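Local coordinates for DegT/DnrJ/EryC1/StrS aminotransferase (Brucella abortus 2308, PDB 4QGR) that is a pyridoxal 5'-phosphate-dependent aminotransferase that transfers an amino group to its substrate, at the interface of chains A and B. Numbering follows the deposited sequence. Chains: chain A/B, DegT/DnrJ/EryC1/StrS aminotransferase.

The interface of chains A and B. Residues chain A 14, 18, 26, 204; chain B 33-34, 38.
A:Tyr204 and B:Tyr38 stack face to face across the two-fold interface of two identical chains. Both are loop residues. Their side chains run side by side and point the same way. The ring planes are 17° apart and the centroids 4.1 Å apart. CZ of B:Tyr38 sits over the centre of the A:Tyr204 ring. The overlap is shifted, so CD1 of A:Tyr204 lies toward the rim of the other ring, 3.3 Å from CE2 of B:Tyr38. The B:Tyr38 phenol OH is a hydrogen-bond donor within its own chain. OH of B:Tyr38 donates to the backbone O of B:Val33 at 2.6 Å, in the carbonyl plane. This bond ties the ring to the end of helix 22-35 and should limit its tilt against A:Tyr204. At the backbone end of the pair, water 1 joins the carbonyl O atoms of A:Tyr204 and B:Tyr38.

A:Arg18, on helix 14-20 of chain A, reaches toward the same end of helix 22-35 of chain B. Its CG is anti to the backbone N (chi1 -174°), and the side chain bends at chi3 (81°). CD of A:Arg18 packs 4.0 Å from CG1 of B:Val33. One guanidinium face lies against CA of B:Ala34, which is offset toward the rim. The contact with the B:Ala34 carbonyl is made through water. The centre of the patch is about 12 Å from A:Lys199, the predicted catalytic lysine. If the two-chain assembly is the working dimer, as is usual in this family, the patch would help hold it together near the cofactor site. NE of A:Arg18 meets water 2 at 2.8 Å in a nearly straight bond, in the guanidinium plane, while NH2 meets water 3, which lies 2.8 Å from O of B:Ala34.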
# COMPACT_ATOMS: atom_id res chain seq x y z
N LEU A 14 -5.61 0.60 22.96
CA LEU A 14 -4.40 -0.06 22.47
C LEU A 14 -3.33 -0.08 23.56
O LEU A 14 -2.53 -0.98 23.63
CB LEU A 14 -3.87 0.58 21.19
CG LEU A 14 -4.86 0.51 20.02
CD1 LEU A 14 -4.23 1.20 18.81
CD2 LEU A 14 -5.30 -0.91 19.67
N ARG A 18 -1.18 -3.25 24.81
CA ARG A 18 0.25 -3.25 24.72
C ARG A 18 0.84 -3.57 26.10
O ARG A 18 1.86 -4.29 26.19
CB ARG A 18 0.77 -1.92 24.18
CG ARG A 18 2.26 -1.90 23.93
CD ARG A 18 2.73 -0.61 23.27
NE ARG A 18 2.88 0.44 24.25
CZ ARG A 18 3.92 0.55 25.11
NH1 ARG A 18 4.96 -0.30 25.13
NH2 ARG A 18 3.94 1.54 25.98
N ASN A 26 8.22 -5.59 22.47
CA ASN A 26 9.54 -4.98 22.32
C ASN A 26 10.55 -5.94 21.73
O ASN A 26 11.32 -5.56 20.84
CB ASN A 26 10.07 -4.37 23.61
CG ASN A 26 9.27 -3.18 24.06
OD1 ASN A 26 8.58 -2.55 23.26
ND2 ASN A 26 9.33 -2.88 25.32
N TYR A 204 0.76 -2.21 14.14
CA TYR A 204 1.20 -0.87 14.54
C TYR A 204 1.60 -0.06 13.31
O TYR A 204 2.62 0.58 13.29
CB TYR A 204 2.34 -0.99 15.57
CG TYR A 204 1.96 -1.47 16.97
CD1 TYR A 204 0.64 -1.54 17.39
CD2 TYR A 204 2.95 -1.82 17.90
CE1 TYR A 204 0.31 -1.92 18.68
CE2 TYR A 204 2.62 -2.20 19.19
CZ TYR A 204 1.31 -2.27 19.57
OH TYR A 204 0.99 -2.61 20.87
N VAL B 33 6.42 3.46 19.41
CA VAL B 33 5.73 2.33 20.01
C VAL B 33 4.90 2.76 21.23
O VAL B 33 3.72 2.38 21.35
CB VAL B 33 6.72 1.19 20.35
CG1 VAL B 33 6.07 0.14 21.24
CG2 VAL B 33 7.26 0.60 19.08
N ALA B 34 5.49 3.57 22.10
CA ALA B 34 4.87 3.96 23.34
C ALA B 34 3.74 4.98 23.11
O ALA B 34 2.79 4.99 23.89
CB ALA B 34 5.90 4.56 24.30
N TYR B 38 -0.02 5.33 15.57
CA TYR B 38 0.65 4.48 14.57
C TYR B 38 0.30 4.82 13.14
O TYR B 38 1.05 4.43 12.22
CB TYR B 38 0.37 2.97 14.82
CG TYR B 38 0.68 2.52 16.24
CD1 TYR B 38 1.94 2.66 16.77
CD2 TYR B 38 -0.29 1.97 17.04
CE1 TYR B 38 2.21 2.28 18.06
CE2 TYR B 38 -0.01 1.57 18.35
CZ TYR B 38 1.26 1.75 18.85
OH TYR B 38 1.60 1.37 20.13
O HOH W 1 3.39 3.17 12.71
O HOH W 2 0.98 2.43 24.50
O HOH W 3 2.95 4.28 26.54